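Local coordinates for protein L-talarate/Galactarate Dehydratase (Salmonella typhimurium, PDB 2PP0) that catalyses the magnesium-dependent dehydration of L-talarate and galactarate to 5-keto-4-deoxy-D-glucarate, and in competition with this the epimerization of L-talarate to galactarate, at residues Asp141-Lys145 / His374-Phe378; Leu33-Phe37 / Gly86-Tyr90. The contacts are given in a common frame with arbitrary orientation. Residues are numbered along the deposited sequence.

Both contacts involve the N-terminal capping domain of this enolase-superfamily enzyme. Contact 2 lies within that part of the fold, where helix 86-96 packs on strand 28-40; contact 1 ties helix 127-146 to a loop far along the chain. They close in series, with centres 22 Å apart and nearest atoms about 12 Å apart. Shared elements relate them: strand 74-81 supplies partners E74 and V76 near contact 1 and S79 and S81 near contact 2, while I89 of contact 2 packs on the beginning of helix 127-146. G86 of contact 2 is about 9 Å from the side chain of substrate-binding R83, its near neighbour in sequence; contact 1 lies away from the active site.

Contact 1 (Asp141-Lys145 / His374-Phe378); sequences DMKAK and HGLGF
Helix 141-145, part of helix 127-146, meets a loop making a type II' beta turn from H374 to G377. H374 lays CB 3.9 Å from K145 CG, and a water joins its ND1 (2.6 Å) to K145 O (2.8 Å). G375, the first corner of the turn (phi 59°, psi -141°), brings its CA nearest to the helix backbone, 4.4 Å from the CA of D141 and 3.6 Å from A144 CB. Any CB here would collide with D141 OD1, and the small A144 permits the close approach. L376 N donates to D141 OD1 (2.8 Å, 169°), with chi1 t. G377 ends the turn in a positive-phi conformation suited to glycine. F378 N reaches D141 OD1 through a second water (3.2 and 2.7 Å). D141 OD2 is salt-bridged to K145 NZ at 2.8 Å and also accepts V76 N; K145 also pairs with E74. The D141-L376 bond ties the capping-domain helix to the loop between strand 367-369 and helix 382-386, in the two-domain enolase-superfamily architecture.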
ATOM      1  N   ASP B 141      13.774   4.789   2.896  1.00 26.56           N
ATOM      2  CA  ASP B 141      15.103   4.203   3.088  1.00 28.29           C
ATOM      3  C   ASP B 141      15.319   4.019   4.591  1.00 27.18           C
ATOM      4  O   ASP B 141      15.772   2.966   5.041  1.00 27.94           O
ATOM      5  CB  ASP B 141      16.174   5.143   2.505  1.00 27.57           C
ATOM      6  CG  ASP B 141      17.599   4.643   2.725  1.00 30.16           C
ATOM      7  OD1 ASP B 141      17.960   3.553   2.217  1.00 28.28           O
ATOM      8  OD2 ASP B 141      18.366   5.356   3.407  1.00 28.71           O
ATOM      9  N   MET B 142      14.964   5.048   5.358  1.00 27.65           N
ATOM     10  CA  MET B 142      15.107   5.024   6.810  1.00 27.34           C
ATOM     11  C   MET B 142      14.225   3.955   7.451  1.00 28.32           C
ATOM     12  O   MET B 142      14.690   3.183   8.296  1.00 26.76           O
ATOM     13  CB  MET B 142      14.760   6.397   7.412  1.00 25.02           C
ATOM     14  CG  MET B 142      14.843   6.449   8.945  1.00 22.92           C
ATOM     15  SD  MET B 142      14.316   8.004   9.726  1.00 19.31           S
ATOM     16  CE  MET B 142      15.766   8.970   9.382  1.00 25.32           C
ATOM     17  N   LYS B 143      12.956   3.901   7.054  1.00 25.94           N
ATOM     18  CA  LYS B 143      12.049   2.914   7.635  1.00 27.71           C
ATOM     19  C   LYS B 143      12.512   1.482   7.393  1.00 27.41           C
ATOM     20  O   LYS B 143      12.398   0.633   8.281  1.00 29.01           O
ATOM     21  CB  LYS B 143      10.618   3.095   7.107  1.00 28.27           C
ATOM     22  CG  LYS B 143       9.656   2.079   7.699  1.00 26.38           C
ATOM     23  CD  LYS B 143       8.201   2.380   7.389  1.00 27.51           C
ATOM     24  CE  LYS B 143       7.693   3.570   8.179  1.00 26.21           C
ATOM     25  NZ  LYS B 143       6.217   3.712   8.018  1.00 26.93           N
ATOM     26  N   ALA B 144      13.033   1.211   6.200  1.00 27.45           N
ATOM     27  CA  ALA B 144      13.520  -0.122   5.865  1.00 26.74           C
ATOM     28  C   ALA B 144      14.715  -0.456   6.755  1.00 29.66           C
ATOM     29  O   ALA B 144      14.790  -1.547   7.329  1.00 28.60           O
ATOM     30  CB  ALA B 144      13.931  -0.190   4.393  1.00 25.67           C
ATOM     31  N   LYS B 145      15.646   0.489   6.863  1.00 27.84           N
ATOM     32  CA  LYS B 145      16.829   0.303   7.696  1.00 27.91           C
ATOM     33  C   LYS B 145      16.423   0.082   9.149  1.00 27.62           C
ATOM     34  O   LYS B 145      17.046  -0.701   9.860  1.00 29.46           O
ATOM     35  CB  LYS B 145      17.753   1.521   7.588  1.00 26.84           C
ATOM     36  CG  LYS B 145      18.446   1.633   6.245  1.00 26.71           C
ATOM     37  CD  LYS B 145      19.234   2.931   6.109  1.00 27.31           C
ATOM     38  CE  LYS B 145      20.025   2.955   4.804  1.00 27.83           C
ATOM     39  NZ  LYS B 145      20.639   4.298   4.546  1.00 25.82           N
ATOM     40  N   HIS B 374      20.657  -2.946   3.636  1.00 30.65           N
ATOM     41  CA  HIS B 374      19.378  -2.396   4.088  1.00 32.42           C
ATOM     42  C   HIS B 374      18.933  -1.138   3.331  1.00 33.76           C
ATOM     43  O   HIS B 374      19.747  -0.456   2.702  1.00 33.53           O
ATOM     44  CB  HIS B 374      19.444  -2.103   5.590  1.00 32.57           C
ATOM     45  CG  HIS B 374      19.791  -3.301   6.421  1.00 34.67           C
ATOM     46  ND1 HIS B 374      19.939  -3.241   7.790  1.00 35.49           N
ATOM     47  CD2 HIS B 374      20.023  -4.590   6.074  1.00 35.67           C
ATOM     48  CE1 HIS B 374      20.248  -4.441   8.251  1.00 36.45           C
ATOM     49  NE2 HIS B 374      20.305  -5.277   7.230  1.00 36.32           N
ATOM     50  N   GLY B 375      17.636  -0.838   3.404  1.00 32.50           N
ATOM     51  CA  GLY B 375      17.105   0.329   2.715  1.00 28.86           C
ATOM     52  C   GLY B 375      17.375   0.222   1.228  1.00 27.80           C
ATOM     53  O   GLY B 375      17.277  -0.862   0.658  1.00 25.87           O
ATOM     54  N   LEU B 376      17.708   1.340   0.586  1.00 26.95           N
ATOM     55  CA  LEU B 376      18.005   1.311  -0.840  1.00 28.60           C
ATOM     56  C   LEU B 376      19.265   0.486  -1.076  1.00 28.31           C
ATOM     57  O   LEU B 376      19.467  -0.059  -2.157  1.00 28.34           O
ATOM     58  CB  LEU B 376      18.205   2.736  -1.376  1.00 28.08           C
ATOM     59  CG  LEU B 376      16.972   3.637  -1.283  1.00 27.39           C
ATOM     60  CD1 LEU B 376      17.324   5.072  -1.691  1.00 28.13           C
ATOM     61  CD2 LEU B 376      15.882   3.065  -2.180  1.00 29.00           C
ATOM     62  N   GLY B 377      20.113   0.401  -0.053  1.00 30.01           N
ATOM     63  CA  GLY B 377      21.341  -0.367  -0.170  1.00 31.21           C
ATOM     64  C   GLY B 377      22.483   0.385  -0.833  1.00 34.00           C
ATOM     65  O   GLY B 377      23.348  -0.218  -1.469  1.00 34.80           O
ATOM     66  N   PHE B 378      22.493   1.704  -0.683  1.00 34.47           N
ATOM     67  CA  PHE B 378      23.539   2.523  -1.287  1.00 36.15           C
ATOM     68  C   PHE B 378      23.978   3.631  -0.347  1.00 34.02           C
ATOM     69  O   PHE B 378      23.171   4.155   0.417  1.00 34.46           O
ATOM     70  CB  PHE B 378      23.029   3.163  -2.590  1.00 38.83           C
ATOM     71  CG  PHE B 378      22.823   2.184  -3.723  1.00 43.06           C
ATOM     72  CD1 PHE B 378      23.909   1.661  -4.419  1.00 45.23           C
ATOM     73  CD2 PHE B 378      21.540   1.808  -4.110  1.00 44.61           C
ATOM     74  CE1 PHE B 378      23.723   0.780  -5.483  1.00 46.86           C
ATOM     75  CE2 PHE B 378      21.339   0.927  -5.176  1.00 45.90           C
ATOM     76  CZ  PHE B 378      22.434   0.413  -5.864  1.00 46.86           C
TER
HETATM   77  O   HOH W   1      20.529   3.154   1.332  1.00 29.48           O
HETATM   78  O   HOH W   2      19.801  -1.070   9.276  1.00 36.09           O

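Contact 2 (Leu33-Phe37 / Gly86-Tyr90); sequences LSLAF and GQGIY
An extended strand, 33-37, runs almost antiparallel to the first turn of helix 86-96: the segment axes make 170° and approach to 9.1 Å, with L35 opposite Y90 (CA to CA 6.2 Å). No hydrogen bond crosses; the contact is van der Waals packing centred on the Y90 ring, which meets strand side chains and backbone alike. L33 points toward the helix and sets its CB 4.1 Å from Y90 CE1, while its carbonyl O lies at the ring edge, 3.9 Å from the same CE1, and accepts a hydrogen bond from T391 OG1. S34, next in the alternation, turns its CB away; OG makes a weak hydrogen bond to T391 of strand 388-395, but S34 C still lies 3.9 Å from Y90 CD1. L35 is the central apolar residue. Its CB sits over the Y90 face, 4.0 Å from the centroid and 26° off the normal, a CH-pi contact brought about by chi1 t of Y90, which lifts the ring up to the strand. With chi1 t and chi2 p, L35 reaches CD1 to within 3.9 Å of G86 O and CD2 to within 3.5 Å of Q87 OE1. G86 itself has no side chain, so the leucine meets its backbone directly. F37 swings its ring tip inward, CZ 3.7 Å from Q87 NE2; the long side chain of exposed Q87 thus reaches back to the F37 ring edge. Strands 57-69 and 388-395 flank this strand by backbone hydrogen bonds. The arrangement is helix-on-sheet packing of the alpha+beta capping domain characteristic of the mandelate racemase/muconate lactonizing enzyme family.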
ATOM      1  N   LEU B  33      20.184  18.861   2.127  1.00 30.53           N
ATOM      2  CA  LEU B  33      19.819  18.768   0.720  1.00 30.34           C
ATOM      3  C   LEU B  33      21.024  19.139  -0.125  1.00 30.70           C
ATOM      4  O   LEU B  33      21.798  20.026   0.239  1.00 32.01           O
ATOM      5  CB  LEU B  33      18.661  19.718   0.408  1.00 31.15           C
ATOM      6  CG  LEU B  33      17.396  19.574   1.262  1.00 32.39           C
ATOM      7  CD1 LEU B  33      16.382  20.626   0.843  1.00 33.44           C
ATOM      8  CD2 LEU B  33      16.810  18.173   1.105  1.00 31.18           C
ATOM      9  N   SER B  34      21.189  18.454  -1.249  1.00 30.41           N
ATOM     10  CA  SER B  34      22.303  18.725  -2.142  1.00 31.08           C
ATOM     11  C   SER B  34      21.861  18.761  -3.597  1.00 32.94           C
ATOM     12  O   SER B  34      20.961  18.020  -4.004  1.00 32.50           O
ATOM     13  CB  SER B  34      23.389  17.654  -1.989  1.00 32.58           C
ATOM     14  OG  SER B  34      23.943  17.652  -0.684  1.00 32.42           O
ATOM     15  N   LEU B  35      22.483  19.648  -4.370  1.00 31.63           N
ATOM     16  CA  LEU B  35      22.213  19.747  -5.795  1.00 31.31           C
ATOM     17  C   LEU B  35      23.543  19.440  -6.454  1.00 31.52           C
ATOM     18  O   LEU B  35      24.504  20.200  -6.317  1.00 32.88           O
ATOM     19  CB  LEU B  35      21.757  21.153  -6.199  1.00 31.84           C
ATOM     20  CG  LEU B  35      21.651  21.334  -7.721  1.00 33.62           C
ATOM     21  CD1 LEU B  35      20.687  20.297  -8.289  1.00 31.67           C
ATOM     22  CD2 LEU B  35      21.184  22.756  -8.064  1.00 31.92           C
ATOM     23  N   ALA B  36      23.607  18.316  -7.155  1.00 31.31           N
ATOM     24  CA  ALA B  36      24.836  17.920  -7.821  1.00 32.18           C
ATOM     25  C   ALA B  36      24.584  17.735  -9.303  1.00 32.35           C
ATOM     26  O   ALA B  36      23.441  17.598  -9.734  1.00 32.30           O
ATOM     27  CB  ALA B  36      25.365  16.619  -7.213  1.00 31.75           C
ATOM     28  N   PHE B  37      25.656  17.738 -10.084  1.00 32.75           N
ATOM     29  CA  PHE B  37      25.535  17.541 -11.514  1.00 34.25           C
ATOM     30  C   PHE B  37      26.447  16.424 -11.985  1.00 36.07           C
ATOM     31  O   PHE B  37      27.667  16.463 -11.802  1.00 37.57           O
ATOM     32  CB  PHE B  37      25.829  18.844 -12.256  1.00 35.05           C
ATOM     33  CG  PHE B  37      24.696  19.828 -12.195  1.00 35.52           C
ATOM     34  CD1 PHE B  37      23.627  19.730 -13.082  1.00 34.99           C
ATOM     35  CD2 PHE B  37      24.668  20.817 -11.219  1.00 35.82           C
ATOM     36  CE1 PHE B  37      22.547  20.602 -12.992  1.00 34.80           C
ATOM     37  CE2 PHE B  37      23.589  21.695 -11.121  1.00 34.58           C
ATOM     38  CZ  PHE B  37      22.529  21.585 -12.009  1.00 34.05           C
ATOM     39  N   GLY B  86      16.314  20.946 -12.539  1.00 29.10           N
ATOM     40  CA  GLY B  86      17.052  20.670 -11.312  1.00 28.06           C
ATOM     41  C   GLY B  86      17.197  21.841 -10.355  1.00 29.19           C
ATOM     42  O   GLY B  86      17.134  21.663  -9.140  1.00 26.22           O
ATOM     43  N   GLN B  87      17.399  23.045 -10.889  1.00 27.56           N
ATOM     44  CA  GLN B  87      17.537  24.224 -10.036  1.00 27.01           C
ATOM     45  C   GLN B  87      16.236  24.490  -9.290  1.00 26.21           C
ATOM     46  O   GLN B  87      16.245  24.945  -8.144  1.00 29.75           O
ATOM     47  CB  GLN B  87      17.898  25.465 -10.876  1.00 27.93           C
ATOM     48  CG  GLN B  87      19.252  25.415 -11.574  1.00 25.77           C
ATOM     49  CD  GLN B  87      20.428  25.425 -10.610  1.00 27.49           C
ATOM     50  OE1 GLN B  87      20.290  25.798  -9.444  1.00 28.41           O
ATOM     51  NE2 GLN B  87      21.596  25.031 -11.103  1.00 29.11           N
ATOM     52  N   GLY B  88      15.112  24.206  -9.942  1.00 26.01           N
ATOM     53  CA  GLY B  88      13.821  24.438  -9.317  1.00 24.30           C
ATOM     54  C   GLY B  88      13.480  23.380  -8.282  1.00 24.92           C
ATOM     55  O   GLY B  88      12.933  23.684  -7.223  1.00 24.25           O
ATOM     56  N   ILE B  89      13.787  22.128  -8.594  1.00 25.27           N
ATOM     57  CA  ILE B  89      13.528  21.038  -7.660  1.00 26.50           C
ATOM     58  C   ILE B  89      14.296  21.318  -6.362  1.00 26.78           C
ATOM     59  O   ILE B  89      13.722  21.294  -5.271  1.00 26.47           O
ATOM     60  CB  ILE B  89      13.981  19.691  -8.251  1.00 27.22           C
ATOM     61  CG1 ILE B  89      13.120  19.347  -9.465  1.00 27.41           C
ATOM     62  CG2 ILE B  89      13.857  18.583  -7.198  1.00 28.31           C
ATOM     63  CD1 ILE B  89      13.596  18.133 -10.220  1.00 25.13           C
ATOM     64  N   TYR B  90      15.593  21.597  -6.484  1.00 27.17           N
ATOM     65  CA  TYR B  90      16.417  21.891  -5.308  1.00 28.50           C
ATOM     66  C   TYR B  90      15.924  23.126  -4.556  1.00 28.59           C
ATOM     67  O   TYR B  90      15.836  23.124  -3.325  1.00 28.22           O
ATOM     68  CB  TYR B  90      17.872  22.117  -5.711  1.00 28.29           C
ATOM     69  CG  TYR B  90      18.742  22.598  -4.567  1.00 30.95           C
ATOM     70  CD1 TYR B  90      19.229  21.706  -3.607  1.00 29.82           C
ATOM     71  CD2 TYR B  90      19.066  23.949  -4.435  1.00 30.09           C
ATOM     72  CE1 TYR B  90      20.017  22.149  -2.546  1.00 30.72           C
ATOM     73  CE2 TYR B  90      19.857  24.404  -3.372  1.00 31.72           C
ATOM     74  CZ  TYR B  90      20.329  23.498  -2.435  1.00 31.46           C
ATOM     75  OH  TYR B  90      21.117  23.937  -1.391  1.00 34.12           O
TER